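Local coordinates for protein ATP phosphoribosyltransferase regulatory subunit (Bacillus halodurans, PDB 3OD1) that probably serves as the regulatory partner of HisG in the first step of histidine biosynthesis and may allow feedback control of that step by histidine, at residues B[339-344]-B[363-368]; B[14-19]-B[122-127]; B[175-180]-B[214-219]; B[186-191]-B[202-207]. All blocks are in the same frame, centred on the assembly; numbering follows the deposited sequence.

Contact 1. Residues B[339-344]-B[363-368]; sequences TCILFS and EAVVLQ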
loop_
_atom_site.group_PDB
_atom_site.type_symbol
_atom_site.label_atom_id
_atom_site.label_comp_id
_atom_site.label_asym_id
_atom_site.label_seq_id
_atom_site.Cartn_x
_atom_site.Cartn_y
_atom_site.Cartn_z
ATOM N N THR B 339 -14.118 14.698 -17.174
ATOM C CA THR B 339 -14.438 15.831 -18.034
ATOM C C THR B 339 -13.210 16.749 -18.122
ATOM O O THR B 339 -12.427 16.840 -17.169
ATOM C CB THR B 339 -15.611 16.635 -17.472
ATOM O OG1 THR B 339 -16.791 15.826 -17.474
ATOM C CG2 THR B 339 -15.859 17.850 -18.306
ATOM N N CYS B 340 -13.039 17.417 -19.262
ATOM C CA CYS B 340 -11.896 18.300 -19.465
ATOM C C CYS B 340 -12.348 19.701 -19.884
ATOM O O CYS B 340 -13.039 19.862 -20.881
ATOM C CB CYS B 340 -10.950 17.724 -20.521
ATOM S SG CYS B 340 -9.529 18.778 -20.901
ATOM N N ILE B 341 -11.974 20.704 -19.098
ATOM C CA ILE B 341 -12.245 22.093 -19.443
ATOM C C ILE B 341 -10.947 22.703 -19.953
ATOM O O ILE B 341 -9.959 22.757 -19.228
ATOM C CB ILE B 341 -12.751 22.899 -18.222
ATOM C CG1 ILE B 341 -14.092 22.343 -17.729
ATOM C CG2 ILE B 341 -12.876 24.383 -18.570
ATOM C CD1 ILE B 341 -14.485 22.823 -16.337
ATOM N N LEU B 342 -10.943 23.108 -21.213
ATOM C CA LEU B 342 -9.778 23.760 -21.809
ATOM C C LEU B 342 -9.981 25.261 -21.727
ATOM O O LEU B 342 -11.009 25.777 -22.164
ATOM C CB LEU B 342 -9.621 23.347 -23.276
ATOM C CG LEU B 342 -9.343 21.863 -23.523
ATOM C CD1 LEU B 342 -9.639 21.493 -24.970
ATOM C CD2 LEU B 342 -7.899 21.513 -23.142
ATOM N N PHE B 343 -9.017 25.972 -21.162
ATOM C CA PHE B 343 -9.196 27.410 -21.036
ATOM C C PHE B 343 -8.042 28.209 -21.603
ATOM O O PHE B 343 -6.950 27.690 -21.785
ATOM C CB PHE B 343 -9.468 27.817 -19.581
ATOM C CG PHE B 343 -8.300 27.612 -18.652
ATOM C CD1 PHE B 343 -7.454 28.663 -18.337
ATOM C CD2 PHE B 343 -8.067 26.380 -18.070
ATOM C CE1 PHE B 343 -6.386 28.477 -17.472
ATOM C CE2 PHE B 343 -6.992 26.187 -17.207
ATOM C CZ PHE B 343 -6.158 27.238 -16.908
ATOM N N SER B 344 -8.310 29.474 -21.909
ATOM C CA SER B 344 -7.246 30.430 -22.197
ATOM C C SER B 344 -7.215 31.487 -21.099
ATOM O O SER B 344 -8.071 31.502 -20.208
ATOM C CB SER B 344 -7.426 31.079 -23.566
ATOM O OG SER B 344 -8.617 31.844 -23.620
ATOM N N GLU B 363 -18.045 15.199 -9.811
ATOM C CA GLU B 363 -17.580 15.159 -11.192
ATOM C C GLU B 363 -16.076 15.382 -11.254
ATOM O O GLU B 363 -15.583 16.427 -10.841
ATOM C CB GLU B 363 -18.274 16.235 -12.021
ATOM C CG GLU B 363 -19.690 15.895 -12.432
ATOM C CD GLU B 363 -20.343 17.021 -13.205
ATOM O OE1 GLU B 363 -19.870 17.337 -14.321
ATOM O OE2 GLU B 363 -21.326 17.594 -12.689
ATOM N N ALA B 364 -15.349 14.399 -11.767
ATOM C CA ALA B 364 -13.918 14.549 -11.949
ATOM C C ALA B 364 -13.672 15.455 -13.149
ATOM O O ALA B 364 -14.231 15.227 -14.228
ATOM C CB ALA B 364 -13.263 13.180 -12.155
ATOM N N VAL B 365 -12.834 16.476 -12.956
ATOM C CA VAL B 365 -12.561 17.460 -13.999
ATOM C C VAL B 365 -11.069 17.731 -14.169
ATOM O O VAL B 365 -10.366 18.025 -13.204
ATOM C CB VAL B 365 -13.264 18.810 -13.709
ATOM C CG1 VAL B 365 -13.065 19.768 -14.874
ATOM C CG2 VAL B 365 -14.748 18.600 -13.472
ATOM N N VAL B 366 -10.590 17.629 -15.403
ATOM C CA VAL B 366 -9.260 18.105 -15.730
ATOM C C VAL B 366 -9.404 19.550 -16.221
ATOM O O VAL B 366 -10.092 19.810 -17.206
ATOM C CB VAL B 366 -8.590 17.244 -16.818
ATOM C CG1 VAL B 366 -7.312 17.911 -17.324
ATOM C CG2 VAL B 366 -8.276 15.852 -16.285
ATOM N N LEU B 367 -8.788 20.486 -15.503
ATOM C CA LEU B 367 -8.824 21.902 -15.866
ATOM C C LEU B 367 -7.491 22.216 -16.537
ATOM O O LEU B 367 -6.444 22.148 -15.902
ATOM C CB LEU B 367 -9.013 22.748 -14.610
ATOM C CG LEU B 367 -9.097 24.270 -14.739
ATOM C CD1 LEU B 367 -10.228 24.708 -15.650
ATOM C CD2 LEU B 367 -9.255 24.860 -13.348
ATOM N N GLN B 368 -7.536 22.484 -17.837
ATOM C CA GLN B 368 -6.333 22.500 -18.655
ATOM C C GLN B 368 -6.163 23.801 -19.453
ATOM O O GLN B 368 -6.999 24.154 -20.307
ATOM C CB GLN B 368 -6.330 21.308 -19.611
ATOM C CG GLN B 368 -5.140 21.295 -20.540
ATOM C CD GLN B 368 -3.839 21.060 -19.793
ATOM O OE1 GLN B 368 -3.688 20.069 -19.081
ATOM N NE2 GLN B 368 -2.895 21.975 -19.948
#
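Thr339 to Leu342 run beside Val365 to Gln368 as the two parallel strands of a beta-alpha-beta unit in the C-terminal domain, with helix 348-359 as the connection. The backbone ladder has five rungs. Thr339 N donates to Ala364 O at 3.0 Å, and Thr339 O takes Val366 N at 2.7 Å. Ile341 follows the same pattern: its N reaches Val366 O at 2.8 Å and its O receives Gln368 N. Phe343 N closes the ladder on Gln368 O.

On one face, Ile341 CD1 meets Val365 CG1 at 3.7 Å, and its CG2 lies near Leu367 CD1. The Phe343 ring extends this patch. With chi1 at 67°, CG sits between the backbone N and the carbonyl carbon, and the ring leans over the neighbouring strand: Phe343 CD2 comes to 3.6 Å from Leu367 CD1. Phe343 CE2 lies 3.4 Å from Gln368 C. An alanine here would probably leave Leu367 CD1 and the Gln368 carbonyl without this cover and open a gap beside them. On the other face, Leu342 CD2 rests on Gln368 CG at 3.8 Å, while the amide of Gln368 reaches Asp136 and Arg105 of the second subunit.

Helix 348-359 packs on the Ile341 and Leu367 face through Leu354 and Ala351, and Met379 of helix 376-381 lies on Cys340, Val366 and Gln368. Cys340 and Leu342 turn their backbone bonds to strand 385-389, so strand 339-343 is the middle one of the three-stranded parallel sheet.

Contact 2. Residues B[14-19]-B[122-127]; sequences FGMRDT and KPAEFE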
loop_
_atom_site.group_PDB
_atom_site.type_symbol
_atom_site.label_atom_id
_atom_site.label_comp_id
_atom_site.label_asym_id
_atom_site.label_seq_id
_atom_site.Cartn_x
_atom_site.Cartn_y
_atom_site.Cartn_z
ATOM N N PHE B 14 14.454 -7.671 -11.568
ATOM C CA PHE B 14 13.752 -8.885 -11.980
ATOM C C PHE B 14 12.564 -9.207 -11.072
ATOM O O PHE B 14 12.673 -9.159 -9.839
ATOM C CB PHE B 14 14.730 -10.061 -12.019
ATOM C CG PHE B 14 14.181 -11.280 -12.690
ATOM C CD1 PHE B 14 14.180 -11.383 -14.076
ATOM C CD2 PHE B 14 13.662 -12.319 -11.943
ATOM C CE1 PHE B 14 13.666 -12.503 -14.706
ATOM C CE2 PHE B 14 13.147 -13.448 -12.566
ATOM C CZ PHE B 14 13.149 -13.536 -13.952
ATOM N N GLY B 15 11.425 -9.520 -11.688
ATOM C CA GLY B 15 10.228 -9.871 -10.950
ATOM C C GLY B 15 9.390 -8.698 -10.451
ATOM O O GLY B 15 8.362 -8.921 -9.795
HETATM N N MSE B 16 9.822 -7.464 -10.741
HETATM C CA MSE B 16 9.066 -6.268 -10.346
HETATM C C MSE B 16 8.137 -5.862 -11.486
HETATM O O MSE B 16 8.438 -6.130 -12.658
HETATM C CB MSE B 16 10.000 -5.087 -10.036
HETATM C CG MSE B 16 10.918 -5.272 -8.849
HETATM SE SE MSE B 16 9.972 -5.500 -7.143
HETATM C CE MSE B 16 10.339 -7.394 -6.961
ATOM N N ARG B 17 7.027 -5.200 -11.147
ATOM C CA ARG B 17 6.013 -4.821 -12.126
ATOM C C ARG B 17 5.399 -3.479 -11.783
ATOM O O ARG B 17 5.142 -3.192 -10.613
ATOM C CB ARG B 17 4.874 -5.852 -12.159
ATOM C CG ARG B 17 5.286 -7.297 -12.496
ATOM C CD ARG B 17 4.118 -8.269 -12.244
ATOM N NE ARG B 17 3.685 -8.229 -10.841
ATOM C CZ ARG B 17 2.566 -8.775 -10.360
ATOM N NH1 ARG B 17 2.284 -8.668 -9.067
ATOM N NH2 ARG B 17 1.727 -9.422 -11.160
ATOM N N ASP B 18 5.137 -2.669 -12.803
ATOM C CA ASP B 18 4.400 -1.423 -12.617
ATOM C C ASP B 18 2.913 -1.736 -12.598
ATOM O O ASP B 18 2.501 -2.785 -13.087
ATOM C CB ASP B 18 4.704 -0.440 -13.740
ATOM C CG ASP B 18 6.064 0.207 -13.602
ATOM O OD1 ASP B 18 6.485 0.467 -12.454
ATOM O OD2 ASP B 18 6.711 0.464 -14.644
ATOM N N THR B 19 2.111 -0.839 -12.029
ATOM C CA THR B 19 0.651 -0.958 -12.085
ATOM C C THR B 19 0.070 0.254 -12.803
ATOM O O THR B 19 0.020 1.355 -12.249
ATOM C CB THR B 19 0.011 -1.065 -10.675
ATOM O OG1 THR B 19 0.638 -2.115 -9.929
ATOM C CG2 THR B 19 -1.493 -1.341 -10.767
ATOM N N LYS B 122 7.391 -15.504 -12.667
ATOM C CA LYS B 122 6.585 -15.165 -11.496
ATOM C C LYS B 122 7.031 -13.858 -10.838
ATOM O O LYS B 122 8.226 -13.566 -10.762
ATOM C CB LYS B 122 6.600 -16.310 -10.477
ATOM C CG LYS B 122 5.577 -17.404 -10.752
ATOM C CD LYS B 122 5.848 -18.644 -9.906
ATOM C CE LYS B 122 4.773 -19.705 -10.119
ATOM N NZ LYS B 122 5.183 -21.042 -9.598
ATOM N N PRO B 123 6.060 -13.061 -10.369
ATOM C CA PRO B 123 6.329 -11.790 -9.691
ATOM C C PRO B 123 6.935 -12.007 -8.305
ATOM O O PRO B 123 6.528 -12.914 -7.579
ATOM C CB PRO B 123 4.939 -11.161 -9.571
ATOM C CG PRO B 123 4.004 -12.316 -9.582
ATOM C CD PRO B 123 4.615 -13.308 -10.522
ATOM N N ALA B 124 7.914 -11.184 -7.954
ATOM C CA ALA B 124 8.541 -11.266 -6.645
ATOM C C ALA B 124 7.863 -10.309 -5.654
ATOM O O ALA B 124 8.288 -10.182 -4.507
ATOM C CB ALA B 124 10.005 -10.949 -6.760
ATOM N N GLU B 125 6.827 -9.616 -6.117
ATOM C CA GLU B 125 6.075 -8.683 -5.278
ATOM C C GLU B 125 4.622 -8.712 -5.716
ATOM O O GLU B 125 4.336 -8.518 -6.892
ATOM C CB GLU B 125 6.606 -7.236 -5.418
ATOM C CG GLU B 125 5.745 -6.257 -4.635
ATOM C CD GLU B 125 6.213 -4.795 -4.720
ATOM O OE1 GLU B 125 7.097 -4.475 -5.542
ATOM O OE2 GLU B 125 5.687 -3.965 -3.956
ATOM N N PHE B 126 3.700 -8.946 -4.788
ATOM C CA PHE B 126 2.281 -8.992 -5.158
ATOM C C PHE B 126 1.399 -8.678 -3.962
ATOM O O PHE B 126 1.792 -8.886 -2.825
ATOM C CB PHE B 126 1.902 -10.358 -5.771
ATOM C CG PHE B 126 2.135 -11.519 -4.853
ATOM C CD1 PHE B 126 1.233 -11.812 -3.843
ATOM C CD2 PHE B 126 3.255 -12.317 -4.993
ATOM C CE1 PHE B 126 1.447 -12.895 -2.986
ATOM C CE2 PHE B 126 3.478 -13.393 -4.148
ATOM C CZ PHE B 126 2.573 -13.683 -3.142
ATOM N N GLU B 127 0.212 -8.161 -4.232
ATOM C CA GLU B 127 -0.675 -7.688 -3.169
ATOM C C GLU B 127 -1.544 -8.823 -2.613
ATOM O O GLU B 127 -2.094 -9.632 -3.356
ATOM C CB GLU B 127 -1.558 -6.536 -3.684
ATOM C CG GLU B 127 -2.308 -5.802 -2.601
ATOM C CD GLU B 127 -2.923 -4.499 -3.088
ATOM O OE1 GLU B 127 -3.096 -4.338 -4.318
ATOM O OE2 GLU B 127 -3.241 -3.641 -2.231
HETATM O O HOH W 1 5.951 -7.989 -9.235
HETATM O O HOH W 2 6.480 -5.143 -8.294
#
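Gly15 O accepts a hydrogen bond from Ala124 N at 3.0 Å, tying the loop ahead of helix 21-40 to the start of strand 125-134. That strand and strand 104-113 are consistent with the antiparallel pair of motif 2 in class II synthetases. Two residues on, the bend at chi3 of Arg17 (-60°) brings NE to 3.4 Å from Pro123 CB. The proline carbon lies over the centre of one guanidinium face, 3.3 Å above its plane. From the edge of the same group NH1 donates to Glu125 O at 3.0 Å, in the carbonyl plane though somewhat tilted from the guanidinium. The selenomethionine chain of Met16, bent at chi2 and chi3, crosses Glu125 at about a right angle, with SE 3.4 Å from Glu125 OE1 and CE 3.6 Å from Ala124 CB.

One water accepts from Arg17 NE and also bonds Gly15 O and Glu125 O; a second accepts from Arg17 N at 2.9 Å and bonds Glu125 OE1. Gly15 has positive phi (83°), where a CB would press on the carbonyl O of Phe14 and crowd Ala124 CB. Farther out, the second subunit takes part: its Pro49 packs on Met16 and Glu125, and its Thr50 OG1 hydrogen-bonds Glu125 OE2.

Contact 3. Residues B[175-180]-B[214-219]; sequences LMDVVG and KSRLMN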
loop_
_atom_site.group_PDB
_atom_site.type_symbol
_atom_site.label_atom_id
_atom_site.label_comp_id
_atom_site.label_asym_id
_atom_site.label_seq_id
_atom_site.Cartn_x
_atom_site.Cartn_y
_atom_site.Cartn_z
ATOM N N LEU B 175 -2.414 -41.521 7.790
ATOM C CA LEU B 175 -1.065 -41.886 7.374
ATOM C C LEU B 175 -0.313 -42.608 8.500
ATOM O O LEU B 175 0.190 -43.713 8.302
ATOM C CB LEU B 175 -0.293 -40.651 6.910
ATOM C CG LEU B 175 -0.398 -40.388 5.403
ATOM C CD1 LEU B 175 -1.737 -40.893 4.847
ATOM C CD2 LEU B 175 -0.145 -38.928 5.082
HETATM N N MSE B 176 -0.249 -41.982 9.675
HETATM C CA MSE B 176 0.410 -42.587 10.837
HETATM C C MSE B 176 -0.145 -43.962 11.164
HETATM O O MSE B 176 0.607 -44.934 11.311
HETATM C CB MSE B 176 0.274 -41.703 12.075
HETATM C CG MSE B 176 1.272 -40.571 12.126
HETATM SE SE MSE B 176 3.125 -41.178 12.064
HETATM C CE MSE B 176 3.912 -39.484 11.519
ATOM N N ASP B 177 -1.461 -44.050 11.299
ATOM C CA ASP B 177 -2.038 -45.301 11.751
ATOM C C ASP B 177 -1.660 -46.445 10.822
ATOM O O ASP B 177 -1.638 -47.607 11.239
ATOM C CB ASP B 177 -3.551 -45.208 11.889
ATOM C CG ASP B 177 -4.110 -46.350 12.699
ATOM O OD1 ASP B 177 -3.727 -46.470 13.883
ATOM O OD2 ASP B 177 -4.913 -47.126 12.154
ATOM N N VAL B 178 -1.343 -46.114 9.571
ATOM C CA VAL B 178 -0.997 -47.141 8.594
ATOM C C VAL B 178 0.500 -47.424 8.484
ATOM O O VAL B 178 0.912 -48.583 8.434
ATOM C CB VAL B 178 -1.542 -46.809 7.201
ATOM C CG1 VAL B 178 -0.987 -47.792 6.181
ATOM C CG2 VAL B 178 -3.075 -46.815 7.212
ATOM N N VAL B 179 1.319 -46.378 8.440
ATOM C CA VAL B 179 2.753 -46.581 8.246
ATOM C C VAL B 179 3.558 -46.514 9.549
ATOM O O VAL B 179 4.713 -46.937 9.593
ATOM C CB VAL B 179 3.338 -45.628 7.173
ATOM C CG1 VAL B 179 2.611 -45.823 5.847
ATOM C CG2 VAL B 179 3.260 -44.182 7.627
ATOM N N GLY B 180 2.941 -45.983 10.601
ATOM C CA GLY B 180 3.503 -46.016 11.941
ATOM C C GLY B 180 4.839 -45.322 12.156
ATOM O O GLY B 180 5.394 -45.363 13.256
ATOM N N LYS B 214 -3.114 -50.978 2.191
ATOM C CA LYS B 214 -2.863 -50.316 0.919
ATOM C C LYS B 214 -4.154 -49.681 0.418
ATOM O O LYS B 214 -4.139 -48.578 -0.136
ATOM C CB LYS B 214 -2.287 -51.292 -0.110
ATOM C CG LYS B 214 -0.872 -51.737 0.211
ATOM C CD LYS B 214 -0.216 -52.512 -0.922
ATOM C CE LYS B 214 1.209 -52.906 -0.528
ATOM N NZ LYS B 214 1.953 -53.624 -1.603
ATOM N N SER B 215 -5.271 -50.368 0.644
ATOM C CA SER B 215 -6.582 -49.880 0.215
ATOM C C SER B 215 -6.996 -48.626 0.975
ATOM O O SER B 215 -7.607 -47.722 0.405
ATOM C CB SER B 215 -7.650 -50.959 0.393
ATOM O OG SER B 215 -7.300 -52.131 -0.317
ATOM N N ARG B 216 -6.688 -48.590 2.266
ATOM C CA ARG B 216 -6.990 -47.423 3.076
ATOM C C ARG B 216 -6.250 -46.217 2.502
ATOM O O ARG B 216 -6.871 -45.228 2.121
ATOM C CB ARG B 216 -6.612 -47.655 4.544
ATOM C CG ARG B 216 -7.394 -48.783 5.229
ATOM C CD ARG B 216 -7.572 -48.511 6.723
ATOM N NE ARG B 216 -6.363 -48.798 7.490
ATOM C CZ ARG B 216 -6.001 -48.169 8.608
ATOM N NH1 ARG B 216 -4.879 -48.519 9.222
ATOM N NH2 ARG B 216 -6.741 -47.187 9.110
ATOM N N LEU B 217 -4.924 -46.313 2.426
ATOM C CA LEU B 217 -4.115 -45.230 1.878
ATOM C C LEU B 217 -4.624 -44.823 0.500
ATOM O O LEU B 217 -4.683 -43.635 0.167
ATOM C CB LEU B 217 -2.642 -45.639 1.803
ATOM C CG LEU B 217 -1.946 -45.814 3.156
ATOM C CD1 LEU B 217 -0.485 -46.179 2.979
ATOM C CD2 LEU B 217 -2.075 -44.552 3.973
HETATM N N MSE B 218 -5.008 -45.825 -0.282
HETATM C CA MSE B 218 -5.474 -45.628 -1.648
HETATM C C MSE B 218 -6.796 -44.860 -1.696
HETATM O O MSE B 218 -6.974 -43.942 -2.517
HETATM C CB MSE B 218 -5.630 -46.992 -2.334
HETATM C CG MSE B 218 -5.186 -47.014 -3.779
HETATM SE SE MSE B 218 -3.313 -46.536 -3.967
HETATM C CE MSE B 218 -2.609 -48.260 -4.533
ATOM N N ASN B 219 -7.715 -45.230 -0.808
ATOM C CA ASN B 219 -9.049 -44.637 -0.794
ATOM C C ASN B 219 -9.079 -43.183 -0.316
ATOM O O ASN B 219 -10.053 -42.468 -0.546
ATOM C CB ASN B 219 -10.021 -45.504 0.013
ATOM C CG ASN B 219 -10.477 -46.733 -0.758
ATOM O OD1 ASN B 219 -10.754 -46.657 -1.957
ATOM N ND2 ASN B 219 -10.553 -47.871 -0.076
#
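Asp177 holds CG anti to its backbone N (chi1 -165°), and Arg216 bends at chi2 and chi3; between them the carboxylate and the guanidinium are brought together in a salt bridge. NH1 of Arg216 donates to Asp177 OD2 at 3.2 Å. The oxygen lies at the guanidinium edge, in its plane, but is itself met on the anti side and from out of the carboxylate plane; the two flat groups stand 81° apart. Val178 CG2 sits 3.1 Å above one guanidinium face, offset toward the rim and closest to NH1.

These groups line the seam between helix 168-179 and helix 211-220, whose segments 175-179 and 214-219 run antiparallel at 158°, axes 10.2 Å apart. Both belong to a largely helical region, consistent with the insertion domain of histidyl-tRNA synthetases. Arg216 also reaches Leu236 O through NH2. An alanine here would probably leave Asp177 OD2 and Leu236 O each without this mate and strip the cover from Val178 CG2.

Under the polar pair the seam is apolar. Leu217 slides past Val178 in the opposite direction, CD1 to Val178 CG1 at 3.6 Å, and its other branch, CD2, meets Leu175 CD1 at 3.8 Å. Val179 CG1 is a looser neighbour of Leu217 CD1. Leu188 of helix 182-193 and Val204 of helix 197-206 pack on Leu217.

Contact 4. Residues B[186-191]-B[202-207]; sequences DRLRRF and EHVKSL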
loop_
_atom_site.group_PDB
_atom_site.type_symbol
_atom_site.label_atom_id
_atom_site.label_comp_id
_atom_site.label_asym_id
_atom_site.label_seq_id
_atom_site.Cartn_x
_atom_site.Cartn_y
_atom_site.Cartn_z
ATOM N N ASP B 186 5.772 -38.836 6.264
ATOM C CA ASP B 186 6.260 -37.672 5.518
ATOM C C ASP B 186 6.309 -37.950 4.014
ATOM O O ASP B 186 5.844 -37.145 3.209
ATOM C CB ASP B 186 7.656 -37.259 5.988
ATOM C CG ASP B 186 7.634 -36.497 7.304
ATOM O OD1 ASP B 186 6.547 -36.357 7.901
ATOM O OD2 ASP B 186 8.713 -36.038 7.742
ATOM N N ARG B 187 6.874 -39.096 3.648
ATOM C CA ARG B 187 7.066 -39.473 2.252
ATOM C C ARG B 187 5.738 -39.497 1.503
ATOM O O ARG B 187 5.652 -39.063 0.345
ATOM C CB ARG B 187 7.756 -40.842 2.162
ATOM C CG ARG B 187 8.720 -40.980 0.988
ATOM C CD ARG B 187 9.693 -42.143 1.183
ATOM N NE ARG B 187 10.868 -42.018 0.320
ATOM C CZ ARG B 187 11.351 -42.994 -0.446
ATOM N NH1 ARG B 187 10.763 -44.183 -0.462
ATOM N NH2 ARG B 187 12.427 -42.781 -1.197
ATOM N N LEU B 188 4.707 -40.004 2.172
ATOM C CA LEU B 188 3.349 -40.005 1.629
ATOM C C LEU B 188 2.768 -38.589 1.544
ATOM O O LEU B 188 2.201 -38.209 0.520
ATOM C CB LEU B 188 2.431 -40.913 2.457
ATOM C CG LEU B 188 2.468 -42.406 2.114
ATOM C CD1 LEU B 188 1.799 -43.253 3.203
ATOM C CD2 LEU B 188 1.825 -42.656 0.758
ATOM N N ARG B 189 2.915 -37.816 2.620
ATOM C CA ARG B 189 2.385 -36.452 2.690
ATOM C C ARG B 189 2.963 -35.568 1.585
ATOM O O ARG B 189 2.287 -34.674 1.067
ATOM C CB ARG B 189 2.706 -35.825 4.052
ATOM C CG ARG B 189 1.535 -35.105 4.715
ATOM C CD ARG B 189 1.986 -34.308 5.940
ATOM N NE ARG B 189 3.081 -34.963 6.652
ATOM C CZ ARG B 189 2.920 -35.909 7.571
ATOM N NH1 ARG B 189 1.706 -36.322 7.902
ATOM N NH2 ARG B 189 3.977 -36.448 8.158
ATOM N N ARG B 190 4.227 -35.813 1.249
ATOM C CA ARG B 190 4.916 -35.068 0.204
ATOM C C ARG B 190 4.233 -35.258 -1.150
ATOM O O ARG B 190 4.048 -34.296 -1.897
ATOM C CB ARG B 190 6.371 -35.515 0.123
ATOM C CG ARG B 190 7.111 -34.991 -1.088
ATOM C CD ARG B 190 7.506 -33.571 -0.869
ATOM N NE ARG B 190 8.206 -33.420 0.400
ATOM C CZ ARG B 190 8.624 -32.253 0.873
ATOM N NH1 ARG B 190 8.402 -31.142 0.172
ATOM N NH2 ARG B 190 9.257 -32.198 2.041
ATOM N N PHE B 191 3.842 -36.495 -1.458
ATOM C CA PHE B 191 3.097 -36.756 -2.693
ATOM C C PHE B 191 1.807 -35.935 -2.744
ATOM O O PHE B 191 1.472 -35.362 -3.782
ATOM C CB PHE B 191 2.789 -38.244 -2.865
ATOM C CG PHE B 191 3.984 -39.069 -3.246
ATOM C CD1 PHE B 191 4.534 -38.966 -4.512
ATOM C CD2 PHE B 191 4.560 -39.944 -2.337
ATOM C CE1 PHE B 191 5.638 -39.723 -4.869
ATOM C CE2 PHE B 191 5.668 -40.708 -2.686
ATOM C CZ PHE B 191 6.208 -40.596 -3.951
ATOM N N GLU B 202 1.867 -45.232 -6.869
ATOM C CA GLU B 202 3.031 -46.065 -7.143
ATOM C C GLU B 202 3.778 -46.369 -5.847
ATOM O O GLU B 202 4.202 -47.498 -5.612
ATOM C CB GLU B 202 3.962 -45.366 -8.137
ATOM C CG GLU B 202 4.888 -46.304 -8.901
ATOM C CD GLU B 202 4.170 -47.069 -10.006
ATOM O OE1 GLU B 202 4.533 -48.241 -10.257
ATOM O OE2 GLU B 202 3.242 -46.500 -10.624
ATOM N N HIS B 203 3.923 -45.351 -5.006
ATOM C CA HIS B 203 4.655 -45.480 -3.755
ATOM C C HIS B 203 3.954 -46.412 -2.774
ATOM O O HIS B 203 4.600 -47.196 -2.074
ATOM C CB HIS B 203 4.855 -44.110 -3.108
ATOM C CG HIS B 203 5.731 -44.144 -1.897
ATOM N ND1 HIS B 203 5.275 -43.816 -0.636
ATOM C CD2 HIS B 203 7.034 -44.483 -1.748
ATOM C CE1 HIS B 203 6.262 -43.941 0.231
ATOM N NE2 HIS B 203 7.340 -44.346 -0.417
ATOM N N VAL B 204 2.631 -46.318 -2.722
ATOM C CA VAL B 204 1.851 -47.132 -1.803
ATOM C C VAL B 204 1.976 -48.612 -2.160
ATOM O O VAL B 204 2.091 -49.466 -1.282
ATOM C CB VAL B 204 0.365 -46.709 -1.800
ATOM C CG1 VAL B 204 -0.448 -47.621 -0.906
ATOM C CG2 VAL B 204 0.229 -45.266 -1.341
ATOM N N LYS B 205 1.963 -48.909 -3.455
ATOM C CA LYS B 205 2.079 -50.286 -3.912
ATOM C C LYS B 205 3.487 -50.838 -3.698
ATOM O O LYS B 205 3.677 -52.051 -3.635
ATOM C CB LYS B 205 1.660 -50.408 -5.379
ATOM C CG LYS B 205 0.194 -50.095 -5.611
ATOM C CD LYS B 205 -0.289 -50.611 -6.956
ATOM C CE LYS B 205 -1.787 -50.383 -7.122
ATOM N NZ LYS B 205 -2.337 -51.069 -8.325
ATOM N N SER B 206 4.467 -49.945 -3.572
ATOM C CA SER B 206 5.844 -50.363 -3.318
ATOM C C SER B 206 6.059 -50.699 -1.846
ATOM O O SER B 206 6.915 -51.517 -1.507
ATOM C CB SER B 206 6.840 -49.288 -3.758
ATOM O OG SER B 206 6.855 -48.179 -2.868
ATOM N N LEU B 207 5.275 -50.069 -0.976
ATOM C CA LEU B 207 5.442 -50.238 0.465
ATOM C C LEU B 207 5.177 -51.663 0.923
ATOM O O LEU B 207 4.431 -52.407 0.289
ATOM C CB LEU B 207 4.532 -49.280 1.230
ATOM C CG LEU B 207 4.909 -47.800 1.191
ATOM C CD1 LEU B 207 3.894 -47.009 1.983
ATOM C CD2 LEU B 207 6.312 -47.586 1.742
#
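His203 reaches across to helix 182-193 and is met there by Arg187, Leu188 and Phe191. With CG anti to the backbone N (chi1 -174°), the imidazole is carried toward that helix, where Phe191 CE2 lies 3.5 Å from His203 CG and equally near CB. Phe191 crosses the histidine at about a right angle; the ring planes are 37° apart and the centroids 5.2 Å, an oblique pairing. Arg187 also crosses the histidine at about a right angle, with its chain extended from CG to NE. Its CD lies 3.6 Å from His203 NE2, and NH1 makes a weak hydrogen bond to the same nitrogen at 3.4 Å, the guanidinium turned steeply to the imidazole.

Leu188 comes to the imidazole edge in its plane, with CD2 3.9 Å from ND1. That nitrogen is buried without a polar partner. The same methyl touches Val204 CG2 at 3.7 Å, and these two side chains also cross at about a right angle. Beyond them, Leu217 of helix 211-220 packs on both Leu188 and Val204. On the backbone of the histidine, Ser206 OG donates to His203 O at 2.6 Å.

The short segments run at 158° to each other, and only a brief turn separates helix 182-193 from helix 197-206: this is an antiparallel helical hairpin.

In the fold
From the N terminus, contact 2 comes first, closing a loop of 102 residues between the loop before helix 21-40 and strand 125-134 of the large mixed sheet. The chain then enters the helical region, where contact 3 closes a 33-residue loop that contains the whole of contact 4; none of the contacts cross. These two touch each other, and Leu188, Val204 and Leu217 pack together, joining the four helices. Contact 1 closes an 18-residue, mostly helical connection within the C-terminal domain, on the other side of the chain's centre, about 56 Å from contact 3 between nearest atoms. Contacts 1 and 2 both touch the second subunit; contacts 3 and 4 do not.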